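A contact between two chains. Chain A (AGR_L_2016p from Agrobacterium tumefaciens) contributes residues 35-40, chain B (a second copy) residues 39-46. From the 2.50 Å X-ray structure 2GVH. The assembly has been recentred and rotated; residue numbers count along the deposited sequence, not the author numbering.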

# COMPACT_ATOMS: atom_id res chain seq x y z
N VAL A 35 -8.68 -5.48 -12.05
CA VAL A 35 -8.35 -6.75 -11.44
C VAL A 35 -7.86 -7.65 -12.55
O VAL A 35 -8.64 -8.04 -13.43
CB VAL A 35 -9.59 -7.42 -10.80
CG1 VAL A 35 -9.20 -8.73 -10.18
CG2 VAL A 35 -10.24 -6.51 -9.76
N PHE A 36 -6.57 -7.99 -12.51
CA PHE A 36 -5.95 -8.83 -13.54
C PHE A 36 -6.36 -10.30 -13.48
O PHE A 36 -6.66 -10.81 -12.39
CB PHE A 36 -4.43 -8.71 -13.47
CG PHE A 36 -3.90 -7.44 -14.04
CD1 PHE A 36 -3.58 -7.35 -15.38
CD2 PHE A 36 -3.74 -6.32 -13.23
CE1 PHE A 36 -3.08 -6.16 -15.92
CE2 PHE A 36 -3.25 -5.12 -13.75
CZ PHE A 36 -2.92 -5.04 -15.10
N PRO A 37 -6.35 -11.00 -14.64
CA PRO A 37 -6.67 -12.43 -14.65
C PRO A 37 -5.72 -13.19 -13.74
O PRO A 37 -4.50 -12.98 -13.81
CB PRO A 37 -6.42 -12.84 -16.11
CG PRO A 37 -6.57 -11.59 -16.88
CD PRO A 37 -6.03 -10.51 -15.99
N GLY A 38 -6.27 -14.02 -12.87
CA GLY A 38 -5.46 -14.82 -11.97
C GLY A 38 -5.03 -14.15 -10.68
O GLY A 38 -4.44 -14.81 -9.83
N ASP A 39 -5.29 -12.85 -10.51
CA ASP A 39 -4.97 -12.19 -9.22
C ASP A 39 -6.06 -12.47 -8.16
O ASP A 39 -6.97 -11.66 -7.97
CB ASP A 39 -4.70 -10.69 -9.40
CG ASP A 39 -4.29 -10.00 -8.11
OD1 ASP A 39 -3.91 -10.68 -7.13
OD2 ASP A 39 -4.36 -8.76 -8.07
N THR A 40 -5.94 -13.61 -7.48
CA THR A 40 -6.96 -14.07 -6.53
C THR A 40 -7.08 -13.20 -5.28
O THR A 40 -8.15 -13.13 -4.68
CB THR A 40 -6.75 -15.54 -6.09
OG1 THR A 40 -5.43 -15.69 -5.55
CG2 THR A 40 -6.95 -16.50 -7.27
N ASP B 39 2.82 -14.11 -9.88
CA ASP B 39 2.13 -12.88 -9.45
C ASP B 39 1.74 -11.98 -10.64
O ASP B 39 2.47 -11.03 -10.98
CB ASP B 39 2.93 -12.08 -8.42
CG ASP B 39 2.17 -10.85 -7.91
N THR B 40 0.60 -12.28 -11.27
CA THR B 40 0.19 -11.60 -12.51
C THR B 40 -0.11 -10.11 -12.32
O THR B 40 0.02 -9.32 -13.26
CB THR B 40 -1.02 -12.29 -13.21
OG1 THR B 40 -2.12 -12.38 -12.31
CG2 THR B 40 -0.65 -13.69 -13.74
N ASN B 41 -0.53 -9.73 -11.12
CA ASN B 41 -0.86 -8.32 -10.82
C ASN B 41 0.40 -7.44 -10.75
O ASN B 41 0.48 -6.40 -11.42
CB ASN B 41 -1.66 -8.21 -9.50
CG ASN B 41 -2.07 -6.78 -9.18
OD1 ASN B 41 -2.60 -6.06 -10.04
ND2 ASN B 41 -1.82 -6.36 -7.93
N HIS B 42 1.37 -7.88 -9.96
CA HIS B 42 2.64 -7.19 -9.89
C HIS B 42 3.35 -7.19 -11.26
O HIS B 42 3.87 -6.16 -11.73
CB HIS B 42 3.51 -7.79 -8.80
CG HIS B 42 4.59 -6.88 -8.32
ND1 HIS B 42 5.72 -7.33 -7.67
CD2 HIS B 42 4.72 -5.53 -8.40
CE1 HIS B 42 6.49 -6.30 -7.36
NE2 HIS B 42 5.91 -5.20 -7.79
N HIS B 43 3.33 -8.35 -11.91
CA HIS B 43 3.95 -8.46 -13.22
C HIS B 43 3.33 -7.41 -14.14
O HIS B 43 4.04 -6.58 -14.70
CB HIS B 43 3.76 -9.87 -13.79
CG HIS B 43 4.64 -10.16 -14.97
ND1 HIS B 43 4.36 -9.70 -16.24
CD2 HIS B 43 5.80 -10.84 -15.06
CE1 HIS B 43 5.30 -10.10 -17.07
NE2 HIS B 43 6.19 -10.80 -16.38
N GLY B 44 2.00 -7.44 -14.23
CA GLY B 44 1.24 -6.59 -15.14
C GLY B 44 1.35 -5.11 -14.86
O GLY B 44 1.12 -4.30 -15.76
N THR B 45 1.70 -4.75 -13.62
CA THR B 45 1.83 -3.35 -13.24
C THR B 45 3.27 -2.90 -13.28
O THR B 45 3.56 -1.77 -13.66
CB THR B 45 1.28 -3.06 -11.82
OG1 THR B 45 1.86 -3.97 -10.87
CG2 THR B 45 -0.24 -3.16 -11.81
N LEU B 46 4.18 -3.78 -12.88
CA LEU B 46 5.59 -3.45 -12.87
C LEU B 46 6.16 -3.37 -14.29
O LEU B 46 6.94 -2.49 -14.58
CB LEU B 46 6.37 -4.45 -12.03
CG LEU B 46 7.77 -3.95 -11.72
CD1 LEU B 46 8.04 -4.00 -10.26
CD2 LEU B 46 8.74 -4.79 -12.48

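Small interfaces between protein copies often combine one aromatic anchor with one well-placed polar bond, and the contact between these two stretches is a compact example, burying 290 Å² in all. Chain A contributes a turn, chain B the first turns of a helix. The type II beta turn from Phe36(A) to Asp39(A) is closed by a backbone hydrogen bond from Asp39(A) N to Phe36(A) O (3.1 Å). Gly38(A) occupies the position where phi is positive, at 86°; a CB there would be jammed against the preceding carbonyl oxygen. Facing this turn, the helix of chain B brings Asn41(B) CA to 5.8 Å from Phe36(A) CA.

The apolar part of the contact centres on Phe36(A), which points toward the helix and loses more area to the other stretch than any other residue. Its ring packs obliquely among mixed neighbours: CE2 lies 4.1 Å from Thr45(B) CG2, a van der Waals contact, while CD2 approaches Asn41(B) OD1 at 3.4 Å. Glycine at position 44 in chain B leaves room for the ring: an ideal CB on Gly44(B) would sit 3.1 Å from Phe36(A) CE1, uncomfortably tight, and would also clash with Thr40(B) O in its own helix.

A single hydrogen bond joins the stretches. Thr40(B) OG1 donates to Pro37(A) O at 2.9 Å, pairing a hydroxyl at the start of the helix with a carbonyl presented by the turn.

Asp39(A) also approaches the helix without bonding to it: its OD2 comes within 3.1 Å of Asn41(B) CB, a close approach to carbon rather than to a polar partner. The same aspartate stands at the N-cap position of its own chain, where its side chain caps a backbone nitrogen just past the stretch.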